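Local coordinates for putative hydrolase (Shewanella frigidimarina, PDB 3LHO), which is probably an iron-dependent dioxygenase of the 2-oxoadipate dioxygenase/decarboxylase family, built on a glyoxalase-like (VOC) metal-binding scaffold, at residues T4-F10 and H60-Y66; L99-S105 and E149-A153; L207-T213 and Y234-Y240. Residue numbers count along the deposited sequence, not the author numbering.

Contact 1 (T4-F10 and H60-Y66); sequences TDVNALF and HFTSIGY. With SO4 (sulfate ion), chain E.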
loop_
_atom_site.group_PDB
_atom_site.type_symbol
_atom_site.label_atom_id
_atom_site.label_comp_id
_atom_site.label_asym_id
_atom_site.label_seq_id
_atom_site.Cartn_x
_atom_site.Cartn_y
_atom_site.Cartn_z
ATOM N N THR A 4 10.479 -17.828 0.858
ATOM C CA THR A 4 9.857 -19.036 0.296
ATOM C C THR A 4 8.446 -19.304 0.889
ATOM O O THR A 4 7.668 -20.090 0.348
ATOM C CB THR A 4 10.754 -20.248 0.525
ATOM O OG1 THR A 4 10.996 -20.393 1.931
ATOM C CG2 THR A 4 12.120 -20.068 -0.204
ATOM N N ASP A 5 8.116 -18.630 1.982
ATOM C CA ASP A 5 6.829 -18.814 2.647
ATOM C C ASP A 5 6.034 -17.498 2.711
ATOM O O ASP A 5 6.527 -16.473 3.197
ATOM C CB ASP A 5 7.061 -19.354 4.046
ATOM C CG ASP A 5 5.770 -19.641 4.770
ATOM O OD1 ASP A 5 5.190 -18.682 5.267
ATOM O OD2 ASP A 5 5.343 -20.811 4.840
ATOM N N VAL A 6 4.806 -17.569 2.187
ATOM C CA VAL A 6 3.891 -16.442 2.045
ATOM C C VAL A 6 3.548 -15.859 3.405
ATOM O O VAL A 6 3.571 -14.648 3.560
ATOM C CB VAL A 6 2.645 -16.835 1.242
ATOM C CG1 VAL A 6 1.850 -17.952 1.928
ATOM C CG2 VAL A 6 1.777 -15.610 0.951
ATOM N N ASN A 7 3.360 -16.715 4.418
ATOM C CA ASN A 7 3.055 -16.193 5.742
ATOM C C ASN A 7 4.207 -15.409 6.310
ATOM O O ASN A 7 3.991 -14.355 6.863
ATOM C CB ASN A 7 2.581 -17.293 6.696
ATOM C CG ASN A 7 1.258 -17.846 6.287
ATOM O OD1 ASN A 7 0.314 -17.102 6.015
ATOM N ND2 ASN A 7 1.179 -19.163 6.182
ATOM N N ALA A 8 5.432 -15.914 6.152
ATOM C CA ALA A 8 6.614 -15.216 6.614
ATOM C C ALA A 8 6.793 -13.848 5.943
ATOM O O ALA A 8 7.202 -12.896 6.595
ATOM C CB ALA A 8 7.863 -16.084 6.395
ATOM N N LEU A 9 6.485 -13.748 4.641
ATOM C CA LEU A 9 6.618 -12.481 3.915
ATOM C C LEU A 9 5.680 -11.411 4.453
ATOM O O LEU A 9 6.108 -10.307 4.781
ATOM C CB LEU A 9 6.399 -12.675 2.400
ATOM C CG LEU A 9 6.417 -11.450 1.486
ATOM C CD1 LEU A 9 7.693 -10.608 1.701
ATOM C CD2 LEU A 9 6.298 -11.871 0.047
ATOM N N PHE A 10 4.399 -11.746 4.567
ATOM C CA PHE A 10 3.452 -10.823 5.155
ATOM C C PHE A 10 3.701 -10.507 6.637
ATOM O O PHE A 10 3.540 -9.359 7.024
ATOM C CB PHE A 10 2.028 -11.289 4.893
ATOM C CG PHE A 10 1.633 -11.168 3.449
ATOM C CD1 PHE A 10 1.520 -9.932 2.862
ATOM C CD2 PHE A 10 1.419 -12.302 2.657
ATOM C CE1 PHE A 10 1.159 -9.817 1.531
ATOM C CE2 PHE A 10 1.035 -12.184 1.339
ATOM C CZ PHE A 10 0.919 -10.947 0.767
ATOM N N HIS A 60 8.638 -10.986 -6.059
ATOM C CA HIS A 60 8.617 -11.400 -4.641
ATOM C C HIS A 60 7.351 -12.149 -4.316
ATOM O O HIS A 60 7.301 -12.885 -3.353
ATOM C CB HIS A 60 8.848 -10.209 -3.700
ATOM C CG HIS A 60 10.232 -9.670 -3.797
ATOM N ND1 HIS A 60 11.220 -9.998 -2.886
ATOM C CD2 HIS A 60 10.830 -8.904 -4.742
ATOM C CE1 HIS A 60 12.359 -9.449 -3.266
ATOM N NE2 HIS A 60 12.159 -8.789 -4.388
ATOM N N PHE A 61 6.317 -11.972 -5.144
ATOM C CA PHE A 61 5.043 -12.643 -4.901
ATOM C C PHE A 61 4.793 -13.800 -5.893
ATOM O O PHE A 61 4.308 -14.874 -5.497
ATOM C CB PHE A 61 3.948 -11.609 -4.943
ATOM C CG PHE A 61 4.092 -10.520 -3.910
ATOM C CD1 PHE A 61 4.816 -9.367 -4.178
ATOM C CD2 PHE A 61 3.547 -10.684 -2.653
ATOM C CE1 PHE A 61 4.960 -8.380 -3.235
ATOM C CE2 PHE A 61 3.669 -9.715 -1.690
ATOM C CZ PHE A 61 4.383 -8.562 -1.955
ATOM N N THR A 62 5.101 -13.599 -7.168
ATOM C CA THR A 62 4.870 -14.643 -8.172
ATOM C C THR A 62 5.786 -15.835 -7.913
ATOM O O THR A 62 5.428 -16.957 -8.220
ATOM C CB THR A 62 5.055 -14.154 -9.587
ATOM O OG1 THR A 62 6.391 -13.645 -9.737
ATOM C CG2 THR A 62 4.013 -13.101 -9.925
ATOM N N SER A 63 6.911 -15.606 -7.248
ATOM C CA SER A 63 7.809 -16.697 -6.921
ATOM C C SER A 63 7.258 -17.643 -5.837
ATOM O O SER A 63 7.762 -18.750 -5.692
ATOM C CB SER A 63 9.136 -16.115 -6.488
ATOM O OG SER A 63 8.990 -15.505 -5.217
ATOM N N ILE A 64 6.247 -17.218 -5.075
ATOM C CA ILE A 64 5.658 -18.036 -4.018
ATOM C C ILE A 64 4.154 -18.283 -4.268
ATOM O O ILE A 64 3.367 -18.462 -3.317
ATOM C CB ILE A 64 5.869 -17.405 -2.627
ATOM C CG1 ILE A 64 5.320 -15.953 -2.564
ATOM C CG2 ILE A 64 7.368 -17.416 -2.253
ATOM C CD1 ILE A 64 5.369 -15.361 -1.210
ATOM N N GLY A 65 3.744 -18.214 -5.530
ATOM C CA GLY A 65 2.408 -18.643 -5.921
ATOM C C GLY A 65 1.382 -17.634 -6.365
ATOM O O GLY A 65 0.326 -18.033 -6.820
ATOM N N TYR A 66 1.674 -16.333 -6.257
ATOM C CA TYR A 66 0.735 -15.337 -6.755
ATOM C C TYR A 66 0.649 -15.363 -8.253
ATOM O O TYR A 66 1.624 -15.605 -8.963
ATOM C CB TYR A 66 1.099 -13.915 -6.241
ATOM C CG TYR A 66 0.627 -13.646 -4.836
ATOM C CD1 TYR A 66 1.345 -14.086 -3.703
ATOM C CD2 TYR A 66 -0.580 -12.993 -4.617
ATOM C CE1 TYR A 66 0.837 -13.833 -2.378
ATOM C CE2 TYR A 66 -1.065 -12.736 -3.331
ATOM C CZ TYR A 66 -0.378 -13.176 -2.213
ATOM O OH TYR A 66 -0.960 -12.901 -0.974
HETATM S S SO4 E . 10.869 -17.648 4.443
HETATM O O1 SO4 E . 10.423 -18.584 5.474
HETATM O O2 SO4 E . 9.796 -17.443 3.486
HETATM O O3 SO4 E . 11.210 -16.367 5.072
HETATM O O4 SO4 E . 12.011 -18.192 3.711
#
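The capped N terminus of helix 6-20 packs here against the C-terminal part of helix 54-62 and the type I turn, Thr-62 to Gly-65, that leads into strand 67-74. Thr-4 leans on the turn with its backbone: its O lies 3.7 Å from CG2 of Ile-64, while its OG1 binds O4 of a sulfate (3.0 Å), an ion probably taken from the crystallisation liquor. Asp-5 is the N-cap; its OD1 accepts from Ala-8 N at 2.9 Å, and its own N reaches sulfate O2 at 2.5 Å. Val-6 opens the helix and faces the other segment, its CA 3.7 Å from Ile-64 CD1 and its CG2 3.9 Å from Tyr-66 CE1 at the ring edge. One turn on, Leu-9 wedges CD2 between Ile-64 CD1 and Phe-61 CE2, 3.8 Å from each. Ile-64 thus touches Thr-4, Val-6 and Leu-9. Phe-10 completes the apolar cluster, its CZ 3.9 Å from Phe-61 CE2, and Phe-61 and Tyr-66 carry it on to Val-94 of strand 93-99, so the two helices are packed against the main sheet. Gly-65 ends the turn at phi 111°, where a CB would jam against the carbonyl O of Ile-64. Tyr-66 OH, hydrogen-bonded to the O of Pro-92, also lies near the plane of the Phe-10 ring, 3.1 Å from its CE2.

Contact 2 (L99-S105 and E149-A153); sequences LLVEEFS and ESEYA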
loop_
_atom_site.group_PDB
_atom_site.type_symbol
_atom_site.label_atom_id
_atom_site.label_comp_id
_atom_site.label_asym_id
_atom_site.label_seq_id
_atom_site.Cartn_x
_atom_site.Cartn_y
_atom_site.Cartn_z
ATOM N N LEU A 99 4.712 4.632 -10.803
ATOM C CA LEU A 99 4.558 5.952 -11.381
ATOM C C LEU A 99 5.254 6.013 -12.736
ATOM O O LEU A 99 6.363 5.530 -12.912
ATOM C CB LEU A 99 5.165 7.003 -10.425
ATOM C CG LEU A 99 4.907 8.500 -10.727
ATOM C CD1 LEU A 99 3.482 8.898 -10.402
ATOM C CD2 LEU A 99 5.888 9.344 -9.903
ATOM N N LEU A 100 4.607 6.648 -13.707
ATOM C CA LEU A 100 5.214 6.800 -15.017
ATOM C C LEU A 100 6.066 8.073 -15.012
ATOM O O LEU A 100 5.565 9.182 -15.171
ATOM C CB LEU A 100 4.102 6.850 -16.065
ATOM C CG LEU A 100 3.144 5.646 -16.056
ATOM C CD1 LEU A 100 2.037 5.895 -17.059
ATOM C CD2 LEU A 100 3.902 4.360 -16.440
ATOM N N VAL A 101 7.368 7.899 -14.808
ATOM C CA VAL A 101 8.277 9.021 -14.559
ATOM C C VAL A 101 8.351 10.020 -15.711
ATOM O O VAL A 101 8.561 11.212 -15.479
ATOM C CB VAL A 101 9.662 8.510 -14.193
ATOM C CG1 VAL A 101 10.677 9.668 -14.094
ATOM C CG2 VAL A 101 9.539 7.732 -12.853
ATOM N N GLU A 102 8.110 9.542 -16.931
ATOM C CA GLU A 102 8.154 10.389 -18.109
ATOM C C GLU A 102 7.041 11.426 -18.139
ATOM O O GLU A 102 7.080 12.312 -18.961
ATOM C CB GLU A 102 8.055 9.556 -19.403
ATOM C CG GLU A 102 9.201 8.570 -19.585
ATOM C CD GLU A 102 9.066 7.306 -18.744
ATOM O OE1 GLU A 102 7.948 7.049 -18.142
ATOM O OE2 GLU A 102 10.132 6.614 -18.656
ATOM N N GLU A 103 6.036 11.305 -17.289
ATOM C CA GLU A 103 4.923 12.253 -17.340
ATOM C C GLU A 103 5.246 13.528 -16.539
ATOM O O GLU A 103 4.421 14.397 -16.468
ATOM C CB GLU A 103 3.631 11.616 -16.817
ATOM C CG GLU A 103 3.222 10.338 -17.565
ATOM C CD GLU A 103 2.643 10.623 -18.937
ATOM O OE1 GLU A 103 2.537 11.797 -19.271
ATOM O OE2 GLU A 103 2.280 9.679 -19.667
ATOM N N PHE A 104 6.420 13.608 -15.898
ATOM C CA PHE A 104 6.719 14.698 -14.975
ATOM C C PHE A 104 7.751 15.610 -15.569
ATOM O O PHE A 104 8.355 15.266 -16.574
ATOM C CB PHE A 104 7.116 14.106 -13.580
ATOM C CG PHE A 104 5.988 13.410 -12.965
ATOM C CD1 PHE A 104 4.996 14.137 -12.297
ATOM C CD2 PHE A 104 5.778 12.058 -13.217
ATOM C CE1 PHE A 104 3.866 13.513 -11.810
ATOM C CE2 PHE A 104 4.631 11.424 -12.734
ATOM C CZ PHE A 104 3.681 12.144 -12.025
ATOM N N SER A 105 7.953 16.783 -14.960
ATOM C CA SER A 105 8.981 17.741 -15.405
ATOM C C SER A 105 10.365 17.087 -15.519
ATOM O O SER A 105 10.679 16.164 -14.758
ATOM C CB SER A 105 9.067 18.962 -14.454
ATOM O OG SER A 105 9.753 18.670 -13.211
ATOM N N GLU A 149 4.520 18.099 -7.772
ATOM C CA GLU A 149 3.929 17.464 -8.949
ATOM C C GLU A 149 3.266 16.114 -8.639
ATOM O O GLU A 149 2.355 15.716 -9.337
ATOM C CB GLU A 149 5.003 17.280 -10.010
ATOM C CG GLU A 149 5.448 18.575 -10.629
ATOM C CD GLU A 149 6.530 18.376 -11.655
ATOM O OE1 GLU A 149 6.433 17.388 -12.413
ATOM O OE2 GLU A 149 7.495 19.175 -11.681
ATOM N N SER A 150 3.727 15.417 -7.598
ATOM C CA SER A 150 3.220 14.094 -7.277
ATOM C C SER A 150 3.382 13.729 -5.810
ATOM O O SER A 150 4.515 13.467 -5.342
ATOM C CB SER A 150 3.908 13.023 -8.157
ATOM O OG SER A 150 3.402 11.700 -7.870
ATOM N N GLU A 151 2.261 13.657 -5.084
ATOM C CA GLU A 151 2.301 13.139 -3.692
ATOM C C GLU A 151 2.851 11.715 -3.659
ATOM O O GLU A 151 3.586 11.315 -2.735
ATOM C CB GLU A 151 0.903 13.143 -3.068
ATOM C CG GLU A 151 0.401 14.546 -2.703
ATOM C CD GLU A 151 -1.058 14.532 -2.271
ATOM O OE1 GLU A 151 -1.419 13.672 -1.435
ATOM O OE2 GLU A 151 -1.841 15.371 -2.777
ATOM N N TYR A 152 2.453 10.922 -4.648
ATOM C CA TYR A 152 2.931 9.538 -4.773
ATOM C C TYR A 152 4.440 9.463 -4.832
ATOM O O TYR A 152 5.077 8.745 -4.020
ATOM C CB TYR A 152 2.306 8.943 -6.044
ATOM C CG TYR A 152 2.577 7.482 -6.319
ATOM C CD1 TYR A 152 3.858 7.047 -6.725
ATOM C CD2 TYR A 152 1.537 6.539 -6.261
ATOM C CE1 TYR A 152 4.099 5.701 -7.056
ATOM C CE2 TYR A 152 1.783 5.191 -6.551
ATOM C CZ TYR A 152 3.091 4.780 -6.942
ATOM O OH TYR A 152 3.385 3.432 -7.261
ATOM N N ALA A 153 5.025 10.215 -5.779
ATOM C CA ALA A 153 6.491 10.280 -5.905
ATOM C C ALA A 153 7.155 10.725 -4.617
ATOM O O ALA A 153 8.165 10.126 -4.172
ATOM C CB ALA A 153 6.902 11.238 -7.083
#
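Phe-104 lays its ring beside Ser-150, with CE1 3.7 Å from Ser-150 CB, and at its edge sits the carboxylate of Glu-149, whose OE1 is 3.5 Å from Phe-104 CB. That carboxylate grips the next residue with two hydrogen bonds: Ser-105 N to Glu-149 OE1 (3.0 Å, nearly straight at 172°) and Ser-105 OG to Glu-149 OE2 (2.8 Å). Ser-105 is itself the N-cap of helix 106-116, and its OG also bonds Val-108 N, so Glu-149 holds the cap residue by backbone and side chain together. Ser-150 plays the same part for helix 151-159, its OG accepting from Ala-153 N at 3.0 Å. Two helix starts therefore meet across the contact. At the other end Leu-99, the last residue of strand 93-99, supplies the apolar part: CD2 touches Ala-153 CB at 3.5 Å, CB lies 3.8 Å from Tyr-152 CE1, and CD1 is 3.8 Å from Ser-150 OG. Tyr-152 reaches past it to the sheet, its OH bonded to Ser-97. Between Leu-99 and Phe-104 the chain bends through the 3-10 turn 101-103, which bulges away from the second segment. The chemistry is thus divided, with apolar packing at the end of strand 93-99 and a carboxylate holding Ser-105 by N and OG where helix 106-116 begins.

Contact 3 (L207-T213 and Y234-Y240); sequences LLEQSST and YEFARRY. With NI (nickel (II) ion), chain B.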
loop_
_atom_site.group_PDB
_atom_site.type_symbol
_atom_site.label_atom_id
_atom_site.label_comp_id
_atom_site.label_asym_id
_atom_site.label_seq_id
_atom_site.Cartn_x
_atom_site.Cartn_y
_atom_site.Cartn_z
ATOM N N LEU A 207 -20.057 -2.310 -6.052
ATOM C CA LEU A 207 -19.490 -3.608 -5.657
ATOM C C LEU A 207 -18.255 -3.539 -4.728
ATOM O O LEU A 207 -17.580 -4.550 -4.495
ATOM C CB LEU A 207 -19.171 -4.457 -6.883
ATOM C CG LEU A 207 -20.305 -4.656 -7.876
ATOM C CD1 LEU A 207 -19.769 -5.466 -9.042
ATOM C CD2 LEU A 207 -21.521 -5.331 -7.247
ATOM N N LEU A 208 -17.990 -2.357 -4.187
ATOM C CA LEU A 208 -16.820 -2.128 -3.353
ATOM C C LEU A 208 -17.052 -0.940 -2.432
ATOM O O LEU A 208 -17.472 0.130 -2.875
ATOM C CB LEU A 208 -15.555 -1.902 -4.212
ATOM C CG LEU A 208 -14.245 -1.603 -3.463
ATOM C CD1 LEU A 208 -13.885 -2.790 -2.602
ATOM C CD2 LEU A 208 -13.069 -1.282 -4.425
ATOM N N GLU A 209 -16.774 -1.131 -1.145
ATOM C CA GLU A 209 -16.812 -0.036 -0.178
ATOM C C GLU A 209 -15.514 -0.020 0.573
ATOM O O GLU A 209 -15.058 -1.071 0.994
ATOM C CB GLU A 209 -17.947 -0.207 0.821
ATOM C CG GLU A 209 -19.339 -0.039 0.250
ATOM C CD GLU A 209 -20.425 -0.525 1.217
ATOM O OE1 GLU A 209 -20.314 -1.631 1.778
ATOM O OE2 GLU A 209 -21.397 0.214 1.428
ATOM N N GLN A 210 -14.925 1.162 0.767
ATOM C CA GLN A 210 -13.667 1.278 1.496
ATOM C C GLN A 210 -13.715 2.447 2.457
ATOM O O GLN A 210 -14.441 3.418 2.237
ATOM C CB GLN A 210 -12.471 1.426 0.539
ATOM C CG GLN A 210 -12.201 0.205 -0.337
ATOM C CD GLN A 210 -10.984 0.365 -1.250
ATOM O OE1 GLN A 210 -11.015 1.128 -2.202
ATOM N NE2 GLN A 210 -9.921 -0.361 -0.959
ATOM N N SER A 211 -12.962 2.318 3.541
ATOM C CA SER A 211 -12.789 3.388 4.507
ATOM C C SER A 211 -11.371 3.260 5.032
ATOM O O SER A 211 -10.711 2.251 4.762
ATOM C CB SER A 211 -13.808 3.228 5.644
ATOM O OG SER A 211 -13.509 2.072 6.395
ATOM N N SER A 212 -10.878 4.298 5.704
ATOM C CA SER A 212 -9.529 4.289 6.257
ATOM C C SER A 212 -9.380 5.194 7.456
ATOM O O SER A 212 -10.096 6.171 7.617
ATOM C CB SER A 212 -8.462 4.690 5.205
ATOM O OG SER A 212 -8.767 5.923 4.556
ATOM N N THR A 213 -8.400 4.863 8.285
ATOM C CA THR A 213 -7.938 5.756 9.311
ATOM C C THR A 213 -7.262 6.944 8.662
ATOM O O THR A 213 -6.883 6.920 7.498
ATOM C CB THR A 213 -6.907 5.061 10.216
ATOM O OG1 THR A 213 -5.801 4.620 9.424
ATOM C CG2 THR A 213 -7.526 3.886 10.912
ATOM N N TYR A 234 -4.472 2.755 7.641
ATOM C CA TYR A 234 -4.992 1.386 7.640
ATOM C C TYR A 234 -6.383 1.481 7.000
ATOM O O TYR A 234 -7.168 2.355 7.347
ATOM C CB TYR A 234 -5.113 0.948 9.086
ATOM C CG TYR A 234 -5.223 -0.524 9.440
ATOM C CD1 TYR A 234 -4.567 -1.533 8.708
ATOM C CD2 TYR A 234 -5.932 -0.907 10.586
ATOM C CE1 TYR A 234 -4.667 -2.885 9.095
ATOM C CE2 TYR A 234 -6.005 -2.239 10.978
ATOM C CZ TYR A 234 -5.352 -3.218 10.244
ATOM O OH TYR A 234 -5.444 -4.529 10.652
ATOM N N GLU A 235 -6.665 0.569 6.086
ATOM C CA GLU A 235 -7.845 0.590 5.238
ATOM C C GLU A 235 -8.756 -0.623 5.517
ATOM O O GLU A 235 -8.313 -1.609 6.103
ATOM C CB GLU A 235 -7.385 0.579 3.798
ATOM C CG GLU A 235 -8.441 0.915 2.735
ATOM C CD GLU A 235 -7.802 1.086 1.344
ATOM O OE1 GLU A 235 -7.473 0.048 0.717
ATOM O OE2 GLU A 235 -7.616 2.245 0.877
ATOM N N PHE A 236 -10.026 -0.505 5.105
ATOM C CA PHE A 236 -11.085 -1.512 5.333
ATOM C C PHE A 236 -11.862 -1.622 4.049
ATOM O O PHE A 236 -12.196 -0.623 3.450
ATOM C CB PHE A 236 -11.967 -1.087 6.524
ATOM C CG PHE A 236 -11.150 -0.691 7.728
ATOM C CD1 PHE A 236 -10.761 -1.636 8.650
ATOM C CD2 PHE A 236 -10.689 0.610 7.883
ATOM C CE1 PHE A 236 -9.933 -1.282 9.713
ATOM C CE2 PHE A 236 -9.866 0.960 8.961
ATOM C CZ PHE A 236 -9.485 0.014 9.853
ATOM N N ALA A 237 -12.123 -2.839 3.585
ATOM C CA ALA A 237 -12.847 -3.015 2.326
ATOM C C ALA A 237 -13.902 -4.111 2.448
ATOM O O ALA A 237 -13.633 -5.197 2.975
ATOM C CB ALA A 237 -11.853 -3.371 1.172
ATOM N N ARG A 238 -15.103 -3.813 1.954
ATOM C CA ARG A 238 -16.112 -4.806 1.726
ATOM C C ARG A 238 -16.308 -4.981 0.225
ATOM O O ARG A 238 -16.603 -4.024 -0.459
ATOM C CB ARG A 238 -17.436 -4.405 2.370
ATOM C CG ARG A 238 -18.534 -5.458 2.186
ATOM C CD ARG A 238 -19.748 -5.227 3.067
ATOM N NE ARG A 238 -20.857 -6.111 2.671
ATOM C CZ ARG A 238 -22.112 -6.014 3.110
ATOM N NH1 ARG A 238 -22.478 -5.075 3.968
ATOM N NH2 ARG A 238 -23.015 -6.878 2.688
ATOM N N ARG A 239 -16.185 -6.216 -0.262
ATOM C CA ARG A 239 -16.501 -6.526 -1.647
ATOM C C ARG A 239 -17.820 -7.257 -1.811
ATOM O O ARG A 239 -18.233 -8.025 -0.934
ATOM C CB ARG A 239 -15.395 -7.374 -2.260
ATOM C CG ARG A 239 -14.062 -6.677 -2.323
ATOM C CD ARG A 239 -12.973 -7.664 -2.789
ATOM N NE ARG A 239 -11.724 -6.934 -2.811
ATOM C CZ ARG A 239 -11.405 -6.013 -3.717
ATOM N NH1 ARG A 239 -12.202 -5.735 -4.758
ATOM N NH2 ARG A 239 -10.284 -5.358 -3.570
ATOM N N TYR A 240 -18.458 -7.021 -2.961
ATOM C CA TYR A 240 -19.725 -7.629 -3.299
ATOM C C TYR A 240 -19.644 -8.532 -4.515
ATOM O O TYR A 240 -18.727 -8.392 -5.351
ATOM C CB TYR A 240 -20.770 -6.547 -3.517
ATOM C CG TYR A 240 -21.105 -5.758 -2.275
ATOM C CD1 TYR A 240 -20.268 -4.744 -1.817
ATOM C CD2 TYR A 240 -22.284 -5.987 -1.578
ATOM C CE1 TYR A 240 -20.588 -4.016 -0.687
ATOM C CE2 TYR A 240 -22.605 -5.264 -0.466
ATOM C CZ TYR A 240 -21.771 -4.277 -0.017
ATOM O OH TYR A 240 -22.111 -3.546 1.102
HETATM NI NI NI B . -6.103 -0.082 -0.949
HETATM O O HOH W 1 -21.240 -2.173 4.169
HETATM O O HOH W 2 -7.644 -0.005 -2.278
HETATM O O HOH W 3 -6.534 2.224 -1.531
HETATM O O HOH W 4 -5.241 0.042 -3.072
#
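Glu-235, with chi1 and chi2 both t, extends its carboxylate from the strand to the nickel ion, OE1 binding at 2.2 Å; His-41 and His-165 complete the protein ligands, and the same OE1 is hydrogen-bonded to Thr-167. On the same face Gln-210 (chi1 m, chi2 t) places its NE2 2.7 Å from the O of water 2, itself a nickel ligand. Arg-239, stretched through chi2 and chi3 t, carries its guanidinium over Leu-208 CD1 to a salt bridge with Asp-40. These side chains stand on an antiparallel pair, strands 208-212 and 235-239, at one edge of the mixed glyoxalase-type sheet; Glu-209 with Arg-238 and Ser-211 with Phe-236 are its hydrogen-bonded pairs. On the opposite face the m rotamer of Phe-236 places CD2 3.5 Å from Ser-211 OG, whose hydrogen-bond partner is Asn-183, and Glu-209 (chi1 m, chi2 t) accepts from Tyr-240 OH at OE1, 2.7 Å. Thr-213, chi1 p, turns OG1 back to accept from Tyr-234 N at 2.9 Å.

In the fold
From the N terminus, contact 1 closes first, bringing the start of helix 6-20 onto the end of helix 54-62 once the chain has made helix 22-32 and strand 39-47. Contact 2 follows, closing a strand-free excursion of 43 residues, between strand 93-99 and helix 151-159. Contact 3 closes last, around the hairpin of strands 217-222 and 225-230. The three loops run in series, neither nested nor crossing; their centres lie 24 to 29 Å apart and the contacts do not touch. The mixed sheet is what they share: contact 1 covers it with helices, contact 2 joins helices to the end of strand 93-99, and contact 3 forms its edge at strand 208-212.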